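Local coordinates for ferredoxin (Rhodopseudomonas palustris, PDB 4LTU), which probably carries electrons between redox partners by way of a single [2Fe-2S] cluster, as in the adrenodoxin/putidaredoxin family of ferredoxins, at residues P2-I7 and E14-A19; F6-G11 and H31-I36; S23-A28 and R84-I89; C49-D54 and L98-P103; D55-K60 and P93-L98. One frame throughout, in Å; residues are numbered along the deposited sequence.

Interaction 1 of 5, residues P2-I7 and E14-A19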
# COMPACT_ATOMS: atom_id res chain seq x y z
N PRO A 2 -1.74 14.60 -5.66
CA PRO A 2 -0.39 14.03 -5.76
C PRO A 2 -0.30 12.78 -6.63
O PRO A 2 -1.16 12.52 -7.50
CB PRO A 2 -0.06 13.71 -4.30
CG PRO A 2 -0.73 14.79 -3.53
CD PRO A 2 -2.02 15.09 -4.30
N SER A 3 0.77 12.03 -6.41
CA SER A 3 1.18 10.99 -7.32
C SER A 3 1.93 9.93 -6.53
O SER A 3 2.81 10.24 -5.71
CB SER A 3 2.12 11.60 -8.37
OG SER A 3 2.18 10.80 -9.53
N ILE A 4 1.56 8.68 -6.79
CA ILE A 4 2.15 7.54 -6.13
C ILE A 4 2.79 6.70 -7.19
O ILE A 4 2.19 6.44 -8.23
CB ILE A 4 1.09 6.61 -5.45
CG1 ILE A 4 0.19 7.37 -4.49
CG2 ILE A 4 1.78 5.46 -4.71
CD1 ILE A 4 -1.07 6.58 -4.18
N THR A 5 4.00 6.24 -6.91
CA THR A 5 4.68 5.28 -7.79
C THR A 5 4.48 3.86 -7.26
O THR A 5 4.81 3.58 -6.11
CB THR A 5 6.18 5.62 -7.85
OG1 THR A 5 6.32 7.05 -8.00
CG2 THR A 5 6.84 4.92 -8.97
N PHE A 6 3.92 2.97 -8.09
CA PHE A 6 3.79 1.55 -7.73
C PHE A 6 4.78 0.68 -8.53
O PHE A 6 4.90 0.86 -9.75
CB PHE A 6 2.38 1.03 -8.00
CG PHE A 6 1.37 1.35 -6.92
CD1 PHE A 6 1.17 0.47 -5.85
CD2 PHE A 6 0.59 2.50 -6.99
CE1 PHE A 6 0.21 0.75 -4.85
CE2 PHE A 6 -0.37 2.79 -6.00
CZ PHE A 6 -0.56 1.92 -4.93
N ILE A 7 5.44 -0.26 -7.86
CA ILE A 7 6.36 -1.19 -8.53
C ILE A 7 5.94 -2.66 -8.38
O ILE A 7 5.77 -3.15 -7.28
CB ILE A 7 7.82 -0.99 -8.06
CG1 ILE A 7 8.32 0.37 -8.54
CG2 ILE A 7 8.75 -2.14 -8.55
CD1 ILE A 7 9.15 1.07 -7.52
N GLU A 14 4.35 2.05 -12.48
CA GLU A 14 3.09 2.68 -12.83
C GLU A 14 2.96 3.91 -11.94
O GLU A 14 3.13 3.81 -10.72
CB GLU A 14 1.92 1.74 -12.54
CG GLU A 14 1.82 0.59 -13.48
CD GLU A 14 0.49 -0.13 -13.41
OE1 GLU A 14 0.49 -1.37 -13.45
OE2 GLU A 14 -0.57 0.54 -13.36
N ILE A 15 2.67 5.05 -12.54
CA ILE A 15 2.36 6.23 -11.76
C ILE A 15 0.87 6.48 -11.76
O ILE A 15 0.24 6.61 -12.82
CB ILE A 15 3.17 7.45 -12.18
CG1 ILE A 15 4.65 7.19 -11.84
CG2 ILE A 15 2.61 8.72 -11.51
CD1 ILE A 15 5.40 8.39 -11.33
N VAL A 16 0.31 6.52 -10.56
CA VAL A 16 -1.13 6.71 -10.40
C VAL A 16 -1.41 8.03 -9.73
O VAL A 16 -0.75 8.39 -8.74
CB VAL A 16 -1.83 5.53 -9.63
CG1 VAL A 16 -1.28 4.16 -10.09
CG2 VAL A 16 -1.68 5.67 -8.15
N ASP A 17 -2.37 8.75 -10.25
CA ASP A 17 -2.87 9.93 -9.56
C ASP A 17 -3.60 9.54 -8.28
O ASP A 17 -4.17 8.45 -8.16
CB ASP A 17 -3.77 10.73 -10.49
CG ASP A 17 -3.11 11.01 -11.82
OD1 ASP A 17 -2.81 12.18 -12.09
OD2 ASP A 17 -2.86 10.05 -12.60
N ALA A 18 -3.56 10.44 -7.32
CA ALA A 18 -4.26 10.27 -6.09
C ALA A 18 -4.54 11.66 -5.56
O ALA A 18 -3.70 12.55 -5.63
CB ALA A 18 -3.42 9.47 -5.10
N ALA A 19 -5.75 11.85 -5.06
CA ALA A 19 -6.09 13.11 -4.43
C ALA A 19 -5.59 12.99 -3.00
O ALA A 19 -5.27 11.89 -2.55
CB ALA A 19 -7.60 13.32 -4.47
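V16 meets F6 and I4 on one face of the hairpin, and these side chains carry its apolar contact. The CG2 methyl of V16 lies at the edge of the F6 ring, in the ring plane, 3.8 Å from F6 CE2. The same methyl is 4.0 Å from I4 CB; a chi1 of -42° puts V16 CG1 beside the backbone N, which leaves CG2 between that N and the carbonyl carbon. Beyond it, I4 CD1 touches A18 CB at 3.8 Å. On the other face T5 OG1 rests against I15 CD1 at 3.7 Å, a contact of van der Waals kind.

The backbones of strands 3-7 and 13-17 position these groups. I4 and V16 form an antiparallel hydrogen-bonded pair, with I4 N to V16 O and V16 N to I4 O both 3.0 Å and nearly straight. F6 N gives a similar bond to E14 O at 2.9 Å, whereas the return bond from E14 N to F6 O bends to 145° at the hydrogen. At the open end of the hairpin A18 N reaches P2 O at 3.2 Å, and the donor stands 51° out of the carbonyl plane, in keeping with the loss of strand geometry there.

In the next shell, A27 of helix 24-29 touches I4, V16 and A18, A28 touches F6, and L100 of strand 99-101 touches I4 and F6. The chemistry therefore differs by face: I4, F6 and V16 form a mainly apolar surface turned to helix 24-29, while the other mixes S3, T5 and D17 with the exposed I15.

Interaction 2 of 5, residues F6-G11 and H31-I36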
# COMPACT_ATOMS: atom_id res chain seq x y z
N PHE A 6 3.92 2.97 -8.09
CA PHE A 6 3.79 1.55 -7.73
C PHE A 6 4.78 0.68 -8.53
O PHE A 6 4.90 0.86 -9.75
CB PHE A 6 2.38 1.03 -8.00
CG PHE A 6 1.37 1.35 -6.92
CD1 PHE A 6 1.17 0.47 -5.85
CD2 PHE A 6 0.59 2.50 -6.99
CE1 PHE A 6 0.21 0.75 -4.85
CE2 PHE A 6 -0.37 2.79 -6.00
CZ PHE A 6 -0.56 1.92 -4.93
N ILE A 7 5.44 -0.26 -7.86
CA ILE A 7 6.36 -1.19 -8.53
C ILE A 7 5.94 -2.66 -8.38
O ILE A 7 5.77 -3.15 -7.28
CB ILE A 7 7.82 -0.99 -8.06
CG1 ILE A 7 8.32 0.37 -8.54
CG2 ILE A 7 8.75 -2.14 -8.55
CD1 ILE A 7 9.15 1.07 -7.52
N HIS A 8 5.76 -3.32 -9.52
CA HIS A 8 5.37 -4.74 -9.59
C HIS A 8 6.55 -5.63 -9.25
O HIS A 8 7.70 -5.20 -9.35
CB HIS A 8 4.79 -5.07 -10.97
CG HIS A 8 3.50 -4.35 -11.25
ND1 HIS A 8 3.47 -3.04 -11.68
CD2 HIS A 8 2.21 -4.73 -11.11
CE1 HIS A 8 2.21 -2.65 -11.80
NE2 HIS A 8 1.43 -3.66 -11.47
N PRO A 9 6.27 -6.87 -8.81
CA PRO A 9 7.32 -7.85 -8.55
C PRO A 9 8.41 -7.84 -9.63
O PRO A 9 9.62 -7.97 -9.32
CB PRO A 9 6.58 -9.19 -8.58
CG PRO A 9 5.13 -8.88 -8.77
CD PRO A 9 4.93 -7.41 -8.52
N ASP A 10 7.99 -7.67 -10.89
CA ASP A 10 8.93 -7.72 -12.03
C ASP A 10 9.81 -6.49 -12.16
O ASP A 10 10.83 -6.53 -12.85
CB ASP A 10 8.21 -8.06 -13.36
CG ASP A 10 7.05 -7.13 -13.70
OD1 ASP A 10 6.30 -7.47 -14.62
OD2 ASP A 10 6.88 -6.05 -13.08
N GLY A 11 9.42 -5.39 -11.51
CA GLY A 11 10.27 -4.20 -11.41
C GLY A 11 9.75 -3.07 -12.25
O GLY A 11 10.33 -1.98 -12.30
N HIS A 31 -7.13 3.36 -10.88
CA HIS A 31 -6.26 3.65 -11.99
C HIS A 31 -5.55 2.37 -12.40
O HIS A 31 -4.34 2.37 -12.52
CB HIS A 31 -5.20 4.72 -11.63
CG HIS A 31 -5.76 5.98 -11.08
ND1 HIS A 31 -6.13 6.12 -9.75
CD2 HIS A 31 -6.00 7.18 -11.66
CE1 HIS A 31 -6.56 7.35 -9.55
NE2 HIS A 31 -6.50 8.02 -10.69
N GLY A 32 -6.30 1.27 -12.55
CA GLY A 32 -5.82 0.06 -13.22
C GLY A 32 -4.90 -0.98 -12.60
O GLY A 32 -4.48 -1.91 -13.30
N ILE A 33 -4.60 -0.85 -11.30
CA ILE A 33 -3.70 -1.79 -10.59
C ILE A 33 -4.45 -2.96 -9.91
O ILE A 33 -4.72 -2.95 -8.70
CB ILE A 33 -2.70 -1.04 -9.64
CG1 ILE A 33 -1.54 -0.48 -10.48
CG2 ILE A 33 -2.11 -1.95 -8.57
CD1 ILE A 33 -0.92 0.77 -9.95
N ASP A 34 -4.74 -3.97 -10.73
CA ASP A 34 -5.55 -5.15 -10.36
C ASP A 34 -4.98 -6.06 -9.28
O ASP A 34 -5.74 -6.68 -8.52
CB ASP A 34 -5.85 -5.98 -11.63
CG ASP A 34 -6.95 -5.35 -12.51
OD1 ASP A 34 -7.82 -4.63 -11.96
OD2 ASP A 34 -6.95 -5.57 -13.74
N SER A 35 -3.65 -6.16 -9.19
CA SER A 35 -3.02 -7.08 -8.25
C SER A 35 -3.42 -6.92 -6.77
O SER A 35 -3.32 -7.90 -5.99
CB SER A 35 -1.50 -6.96 -8.36
OG SER A 35 -1.12 -5.61 -8.26
N ILE A 36 -3.81 -5.71 -6.38
CA ILE A 36 -4.21 -5.41 -5.01
C ILE A 36 -5.62 -5.91 -4.80
O ILE A 36 -6.59 -5.30 -5.25
CB ILE A 36 -4.13 -3.90 -4.72
CG1 ILE A 36 -2.67 -3.48 -4.51
CG2 ILE A 36 -5.08 -3.51 -3.52
CD1 ILE A 36 -2.46 -1.96 -4.28
O HOH W 1 -1.57 -5.32 -11.82
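I33 and I36 both place their terminal methyls on the F6 ring, and they do so with similar conformations. In I33, CG1 is anti to the carbonyl carbon and beside the backbone N (chi1 -80°), and the chain continues extended so that CD1 reaches 3.7 Å from F6 CD2. That methyl also sits 3.8 Å from F6 CB, and thus lies against the root of the aromatic side chain as well as its ring, the two side chains meeting at a slant. I36 has the same kind of first torsion, and its chi2 of 177° carries CD1 straight out to F6 CE1, at 3.8 Å. CD2 and CE1 are para to each other, which means that the two isoleucines touch the ring at diagonally opposed corners, I36 at about a right angle to the F6 side chain.

H8 adds a looser, more polar border. Its chi2 of 80° turns the imidazole so that NE2 is 4.5 Å from I33 CG1 and CD2 is equally far from S35 OG. One water joins the segments weakly, 3.4 Å from H8 NE2 and 3.5 Å from S35 N, from which it accepts. Each segment is folded here by a type I turn, H8 to G11 and I33 to I36.

The F6 ring and the two isoleucines close over helix 24-29, where A28 touches all three, and M25 also meets I36. V16 of strand 13-17 flanks F6 and I33, while L100 of strand 99-101 lies against F6, and I102 just beyond that strand packs on F6, H8 and S35.

Interaction 3 of 5, residues S23-A28 and R84-I89. With FES (Fe2/s2 (inorganic) cluster), chain C.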
# COMPACT_ATOMS: atom_id res chain seq x y z
N SER A 23 -6.81 6.67 0.12
CA SER A 23 -5.87 5.65 0.50
C SER A 23 -5.10 5.25 -0.77
O SER A 23 -5.54 5.53 -1.89
CB SER A 23 -6.61 4.47 1.11
OG SER A 23 -7.31 3.79 0.10
N ALA A 24 -3.95 4.61 -0.59
CA ALA A 24 -3.11 4.09 -1.67
C ALA A 24 -3.82 2.98 -2.43
O ALA A 24 -3.58 2.78 -3.63
CB ALA A 24 -1.76 3.58 -1.10
N MET A 25 -4.68 2.25 -1.74
CA MET A 25 -5.45 1.18 -2.32
C MET A 25 -6.51 1.74 -3.29
O MET A 25 -6.70 1.24 -4.42
CB MET A 25 -6.12 0.35 -1.21
CG MET A 25 -7.00 -0.79 -1.74
SD MET A 25 -8.45 -1.06 -0.70
CE MET A 25 -9.32 0.47 -0.96
N PHE A 26 -7.21 2.77 -2.81
CA PHE A 26 -8.23 3.41 -3.59
C PHE A 26 -7.57 3.91 -4.88
O PHE A 26 -8.01 3.58 -5.99
CB PHE A 26 -8.86 4.55 -2.77
CG PHE A 26 -9.86 5.37 -3.53
CD1 PHE A 26 -11.23 5.06 -3.47
CD2 PHE A 26 -9.44 6.46 -4.32
CE1 PHE A 26 -12.16 5.81 -4.19
CE2 PHE A 26 -10.36 7.21 -5.03
CZ PHE A 26 -11.73 6.89 -4.97
N ALA A 27 -6.50 4.69 -4.71
CA ALA A 27 -5.71 5.18 -5.82
C ALA A 27 -5.32 4.09 -6.81
O ALA A 27 -5.52 4.24 -7.99
CB ALA A 27 -4.46 5.93 -5.31
N ALA A 28 -4.75 3.00 -6.31
CA ALA A 28 -4.46 1.81 -7.14
C ALA A 28 -5.65 1.30 -7.97
O ALA A 28 -5.57 1.15 -9.20
CB ALA A 28 -3.94 0.70 -6.25
N ARG A 84 3.16 -2.54 4.84
CA ARG A 84 2.01 -1.72 5.25
C ARG A 84 0.74 -2.26 4.57
O ARG A 84 0.81 -2.96 3.56
CB ARG A 84 2.18 -0.24 4.85
CG ARG A 84 3.16 0.64 5.65
CD ARG A 84 2.80 0.80 7.11
NE ARG A 84 1.40 1.18 7.20
CZ ARG A 84 0.95 2.39 7.52
NH1 ARG A 84 1.78 3.38 7.86
NH2 ARG A 84 -0.36 2.59 7.53
N LEU A 85 -0.41 -1.93 5.14
CA LEU A 85 -1.71 -2.13 4.50
C LEU A 85 -2.03 -0.84 3.78
O LEU A 85 -2.19 0.19 4.41
CB LEU A 85 -2.80 -2.40 5.54
CG LEU A 85 -2.73 -3.77 6.22
CD1 LEU A 85 -3.77 -3.85 7.29
CD2 LEU A 85 -2.95 -4.85 5.16
N SER A 86 -2.07 -0.94 2.46
CA SER A 86 -2.23 0.20 1.58
C SER A 86 -3.54 0.96 1.73
O SER A 86 -3.60 2.12 1.37
CB SER A 86 -2.05 -0.23 0.13
OG SER A 86 -3.12 -1.06 -0.26
N CYS A 87 -4.58 0.32 2.26
CA CYS A 87 -5.83 1.05 2.52
C CYS A 87 -5.69 1.93 3.78
O CYS A 87 -6.47 2.86 3.99
CB CYS A 87 -7.02 0.08 2.64
SG CYS A 87 -6.96 -1.06 4.06
N GLN A 88 -4.68 1.64 4.61
CA GLN A 88 -4.38 2.46 5.79
C GLN A 88 -3.31 3.56 5.53
O GLN A 88 -2.88 4.24 6.47
CB GLN A 88 -3.95 1.57 6.97
CG GLN A 88 -4.90 0.43 7.28
CD GLN A 88 -6.29 0.90 7.58
OE1 GLN A 88 -6.52 1.54 8.60
NE2 GLN A 88 -7.23 0.62 6.67
N ILE A 89 -2.89 3.74 4.29
CA ILE A 89 -2.01 4.85 3.94
C ILE A 89 -2.84 5.99 3.30
O ILE A 89 -3.42 5.81 2.22
CB ILE A 89 -0.88 4.41 2.99
CG1 ILE A 89 0.10 3.47 3.73
CG2 ILE A 89 -0.16 5.62 2.43
CD1 ILE A 89 0.98 2.60 2.83
FE1 FES C . -8.79 -5.18 3.78
FE2 FES C . -6.80 -3.06 3.34
S1 FES C . -7.28 -4.33 5.07
S2 FES C . -8.25 -3.96 2.01
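M25 and C87 come together through two contrasting torsions. M25 has CG anti to the backbone N (chi1 178°), and further bends along the chain bring SD to 3.8 Å from C87 CB. C87 has its SG between the backbone N and the carbonyl carbon (chi1 65°), and this sulfur binds the iron FE2 of the cluster at 2.1 Å. M25 SD is itself 4.0 Å from the bridging sulfide S2, so the thioether lines the pocket without being a ligand.

The two backbones meet at the start of helix 24-29. S86 O accepts from M25 N at 3.3 Å, the donor standing well above the carbonyl plane, and takes a weak bond from A24 N, which also bonds weakly to I89 O. S23 is the N-cap of the helix: its OG accepts from F26 N at 3.1 Å. In this adrenodoxin-type fold the helix N-terminus thus abuts the turn that brings the last of four cysteines to the cluster, with C40, C46 and C49 coming from one earlier loop; C49 shares FE2 with C87.

Two further bonds hold that turn. S86 OG, 3.4 Å from M25 CB, is hydrogen-bonded to C49 O and so ties one ligand segment to the other. Q88 NE2 donates to C87 SG at 3.1 Å, with 168° at the hydrogen and the sulfur in the Q88 amide plane; such a donor is likely to draw some negative charge off the thiolate.

Interaction 4 of 5, residues C49-D54 and L98-P103. Unlike the reference sequence in segment 98-103: I102 (reference Leu). With FES (Fe2/s2 (inorganic) cluster), chain C.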
# COMPACT_ATOMS: atom_id res chain seq x y z
N CYS A 49 -4.44 -6.13 0.88
CA CYS A 49 -4.00 -4.90 0.22
C CYS A 49 -2.52 -4.59 0.59
O CYS A 49 -2.13 -3.41 0.59
CB CYS A 49 -4.86 -3.72 0.67
SG CYS A 49 -4.72 -3.30 2.44
N HIS A 50 -1.76 -5.63 0.92
CA HIS A 50 -0.35 -5.58 1.37
C HIS A 50 0.53 -4.77 0.43
O HIS A 50 0.40 -4.88 -0.77
CB HIS A 50 0.16 -7.05 1.40
CG HIS A 50 1.50 -7.25 2.04
ND1 HIS A 50 2.11 -6.31 2.86
CD2 HIS A 50 2.31 -8.34 2.05
CE1 HIS A 50 3.24 -6.81 3.33
NE2 HIS A 50 3.37 -8.04 2.87
N VAL A 51 1.40 -3.91 0.97
CA VAL A 51 2.45 -3.30 0.15
C VAL A 51 3.74 -3.18 0.94
O VAL A 51 3.73 -3.20 2.17
CB VAL A 51 2.09 -1.89 -0.38
CG1 VAL A 51 1.03 -1.96 -1.49
CG2 VAL A 51 1.69 -0.95 0.74
N TYR A 52 4.87 -3.05 0.24
CA TYR A 52 6.13 -2.61 0.86
C TYR A 52 6.42 -1.15 0.51
O TYR A 52 6.56 -0.78 -0.65
CB TYR A 52 7.32 -3.50 0.47
CG TYR A 52 7.04 -5.01 0.30
CD1 TYR A 52 6.55 -5.78 1.35
CD2 TYR A 52 7.37 -5.66 -0.90
CE1 TYR A 52 6.32 -7.17 1.20
CE2 TYR A 52 7.16 -7.04 -1.06
CZ TYR A 52 6.64 -7.79 0.00
OH TYR A 52 6.43 -9.15 -0.16
N VAL A 53 6.48 -0.32 1.53
CA VAL A 53 6.85 1.06 1.37
C VAL A 53 8.37 1.12 1.08
O VAL A 53 9.15 0.32 1.64
CB VAL A 53 6.52 1.85 2.63
CG1 VAL A 53 6.80 3.31 2.43
CG2 VAL A 53 5.03 1.63 2.99
N ASP A 54 8.76 2.02 0.19
CA ASP A 54 10.18 2.19 -0.09
C ASP A 54 10.92 2.58 1.18
O ASP A 54 10.50 3.49 1.91
CB ASP A 54 10.42 3.23 -1.18
CG ASP A 54 11.76 3.02 -1.86
OD1 ASP A 54 12.07 1.85 -2.18
OD2 ASP A 54 12.50 4.02 -2.07
N LEU A 98 5.47 9.22 -3.27
CA LEU A 98 5.53 7.95 -2.51
C LEU A 98 5.69 6.72 -3.39
O LEU A 98 4.99 6.56 -4.41
CB LEU A 98 4.28 7.80 -1.63
CG LEU A 98 4.20 6.58 -0.70
CD1 LEU A 98 5.18 6.65 0.46
CD2 LEU A 98 2.77 6.40 -0.20
N VAL A 99 6.60 5.84 -2.98
CA VAL A 99 6.90 4.67 -3.79
C VAL A 99 6.43 3.44 -3.05
O VAL A 99 6.77 3.23 -1.89
CB VAL A 99 8.41 4.57 -4.09
CG1 VAL A 99 8.77 3.24 -4.85
CG2 VAL A 99 8.88 5.78 -4.86
N LEU A 100 5.61 2.63 -3.70
CA LEU A 100 5.17 1.39 -3.07
C LEU A 100 5.44 0.21 -3.99
O LEU A 100 5.22 0.28 -5.19
CB LEU A 100 3.69 1.43 -2.70
CG LEU A 100 3.11 2.62 -1.94
CD1 LEU A 100 1.56 2.50 -1.99
CD2 LEU A 100 3.65 2.69 -0.51
N ARG A 101 5.96 -0.87 -3.42
CA ARG A 101 6.16 -2.09 -4.16
C ARG A 101 5.15 -3.10 -3.66
O ARG A 101 4.85 -3.17 -2.45
CB ARG A 101 7.60 -2.58 -4.03
CG ARG A 101 8.60 -1.47 -4.49
CD ARG A 101 10.03 -1.96 -4.72
NE ARG A 101 10.86 -1.66 -3.56
CZ ARG A 101 11.94 -0.89 -3.59
NH1 ARG A 101 12.35 -0.37 -4.75
NH2 ARG A 101 12.62 -0.68 -2.47
N ILE A 102 4.63 -3.88 -4.60
CA ILE A 102 3.57 -4.81 -4.36
C ILE A 102 4.12 -6.24 -4.32
O ILE A 102 5.02 -6.58 -5.09
CB ILE A 102 2.41 -4.65 -5.39
CG1 ILE A 102 2.91 -4.33 -6.78
CG2 ILE A 102 1.44 -3.50 -4.98
CD1 ILE A 102 1.77 -3.86 -7.73
N PRO A 103 3.59 -7.06 -3.39
CA PRO A 103 4.11 -8.37 -3.14
C PRO A 103 3.74 -9.36 -4.23
O PRO A 103 2.80 -9.14 -4.99
CB PRO A 103 3.42 -8.76 -1.83
CG PRO A 103 2.14 -8.11 -1.90
CD PRO A 103 2.48 -6.76 -2.48
FE1 FES C . -8.79 -5.18 3.78
FE2 FES C . -6.80 -3.06 3.34
S1 FES C . -7.28 -4.33 5.07
S2 FES C . -8.25 -3.96 2.01
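The guanidinium of R101 has D54 OD1 over one face, and the carboxylate plane is turned 79° against it. OD1 is 2.6 Å from R101 NH2, a salt bridge made from above the group, not in its plane. With D54 CG anti to the backbone N (chi1 -157°), the carboxylate is carried to the side where R101 NH2 lies. The second flat group, the Y52 ring, approaches P103 obliquely: CZ is 3.8 Å and OH 3.5 Å from P103 CB. An alanine in place of Y52 would probably leave P103 without the ring that packs on it and open a gap beside the strand end.

Between these side chains the backbones pair as antiparallel strands. Y52 N bonds to R101 O at 2.7 Å and R101 N returns to Y52 O at 2.8 Å, while D54 N reaches V99 O. On the opposite face from Y52 and R101, V53 CG2 and L100 CD2 lie side by side at 3.9 Å. Nearer the cluster, V51 CG1 meets I102 CG2 at 3.8 Å.

C49, just before the pairing, binds iron FE2 through SG. Strand 50-53 is flanked by 99-101 and 83-85, its V51 bonding to R84, and strand 99-101 pairs in turn with strand 3-7 through L100 and T5.

Interaction 5 of 5, residues D55-K60 and P93-L98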
# COMPACT_ATOMS: atom_id res chain seq x y z
N ASP A 55 12.03 1.88 1.41
CA ASP A 55 12.97 2.13 2.51
C ASP A 55 13.08 3.60 2.93
O ASP A 55 13.11 3.91 4.12
CB ASP A 55 14.35 1.56 2.13
CG ASP A 55 15.38 1.67 3.27
OD1 ASP A 55 14.98 1.51 4.46
OD2 ASP A 55 16.58 1.90 2.97
N LEU A 56 13.13 4.50 1.95
CA LEU A 56 13.29 5.93 2.19
C LEU A 56 12.02 6.70 2.51
O LEU A 56 12.10 7.82 3.04
CB LEU A 56 14.03 6.59 1.00
CG LEU A 56 15.39 5.97 0.63
CD1 LEU A 56 15.73 6.34 -0.80
CD2 LEU A 56 16.56 6.32 1.61
N TRP A 57 10.86 6.11 2.21
CA TRP A 57 9.56 6.78 2.45
C TRP A 57 8.86 6.33 3.74
O TRP A 57 7.96 7.00 4.22
CB TRP A 57 8.60 6.62 1.25
CG TRP A 57 8.91 7.48 0.04
CD1 TRP A 57 9.68 7.12 -1.03
CD2 TRP A 57 8.47 8.82 -0.21
NE1 TRP A 57 9.75 8.16 -1.93
CE2 TRP A 57 9.02 9.22 -1.45
CE3 TRP A 57 7.69 9.74 0.50
CZ2 TRP A 57 8.79 10.49 -2.01
CZ3 TRP A 57 7.46 11.00 -0.06
CH2 TRP A 57 8.01 11.36 -1.30
N LEU A 58 9.25 5.18 4.29
CA LEU A 58 8.62 4.70 5.52
C LEU A 58 8.52 5.81 6.57
O LEU A 58 7.44 6.04 7.12
CB LEU A 58 9.34 3.48 6.09
CG LEU A 58 8.47 2.62 7.04
CD1 LEU A 58 7.31 1.96 6.33
CD2 LEU A 58 9.28 1.55 7.82
N ALA A 59 9.64 6.49 6.84
CA ALA A 59 9.71 7.52 7.90
C ALA A 59 8.65 8.63 7.79
O ALA A 59 8.27 9.19 8.80
CB ALA A 59 11.13 8.15 7.98
N LYS A 60 8.19 8.92 6.57
CA LYS A 60 7.24 10.01 6.31
C LYS A 60 5.77 9.67 6.57
O LYS A 60 4.88 10.53 6.50
CB LYS A 60 7.44 10.55 4.88
CG LYS A 60 8.66 11.49 4.75
CD LYS A 60 8.92 11.97 3.31
CE LYS A 60 10.27 12.71 3.22
NZ LYS A 60 10.92 12.63 1.86
N PRO A 93 0.15 16.08 0.80
CA PRO A 93 1.12 16.72 -0.10
C PRO A 93 2.52 16.12 0.03
O PRO A 93 3.17 15.82 -0.98
CB PRO A 93 1.13 18.19 0.38
CG PRO A 93 -0.20 18.37 1.05
CD PRO A 93 -0.58 17.05 1.63
N GLU A 94 2.94 15.92 1.27
CA GLU A 94 4.26 15.42 1.63
C GLU A 94 4.54 14.01 1.09
O GLU A 94 5.70 13.58 1.05
CB GLU A 94 4.44 15.43 3.14
CG GLU A 94 3.67 16.54 3.88
CD GLU A 94 2.29 16.10 4.41
OE1 GLU A 94 2.14 14.91 4.77
OE2 GLU A 94 1.38 16.95 4.50
N LEU A 95 3.49 13.29 0.69
CA LEU A 95 3.70 11.96 0.12
C LEU A 95 3.64 11.95 -1.40
O LEU A 95 3.63 10.88 -2.03
CB LEU A 95 2.76 10.91 0.75
CG LEU A 95 2.72 10.90 2.28
CD1 LEU A 95 1.67 9.94 2.77
CD2 LEU A 95 4.07 10.55 2.88
N ASP A 96 3.62 13.14 -2.00
CA ASP A 96 3.65 13.26 -3.45
C ASP A 96 5.01 12.71 -3.79
O ASP A 96 6.03 13.23 -3.30
CB ASP A 96 3.51 14.74 -3.87
CG ASP A 96 3.49 14.95 -5.39
OD1 ASP A 96 3.55 13.99 -6.19
OD2 ASP A 96 3.40 16.12 -5.80
N GLY A 97 5.02 11.64 -4.57
CA GLY A 97 6.25 10.89 -4.87
C GLY A 97 6.41 9.54 -4.17
O GLY A 97 7.35 8.79 -4.46
N LEU A 98 5.47 9.22 -3.27
CA LEU A 98 5.53 7.95 -2.51
C LEU A 98 5.69 6.72 -3.39
O LEU A 98 4.99 6.56 -4.41
CB LEU A 98 4.28 7.80 -1.63
CG LEU A 98 4.20 6.58 -0.70
CD1 LEU A 98 5.18 6.65 0.46
CD2 LEU A 98 2.77 6.40 -0.20
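L98, whose backbone packs on the face of W57, gives its N to L95 O at 2.8 Å and so closes a type II turn from L95 to L98. The indole lies against that turn. L98 CA stands over the centre of the six-membered ring, 3.9 Å from its centroid and 14° off the normal, a CH-pi contact. G97 O is 3.3 Å from W57 CZ2, while E94 O meets the edge in the ring plane, 3.3 Å from CZ3. K60 NZ lies above the rim of the face opposite L98 CA.

L98 CD1 completes the grip at the base of the indole, 3.5 Å from W57 CB. Nearby, K60 CB packs on L95 CD2 at 3.9 Å. An alanine at W57 would probably strip the turn of its aromatic cover, leaving L98 CA and the carbonyls of E94 and G97 without their ring contacts.

G97 takes the third position of the turn, at a phi of 106°, and a CB there would come within 3.1 Å of W57 CZ2. Through this aromatic face the loop after strand 50-53 is packed on a type II turn with glycine third, in the loop leading into strand 99-101.

In the fold
Interactions 3 and 4 lie nearest the centre of the chain and share the metal site: each supplies one cysteine to the same iron, and a hydrogen bond between the two ligand segments links them. Interaction 2 is also buried but mainly apolar, with a looser polar border at H8 and S35. Interactions 1 and 5 are only partly buried, and their centres lie about 11 and 12 Å from the centre of the chain. The sheet connects most of them: strand 3-7 serves interactions 1 and 2 and pairs with strand 99-101 of interaction 4, while L98 belongs to both 4 and 5. Regular strand bonds dominate 1 and 4, bonds at a helix start mark 3, and 5 depends on an aromatic face.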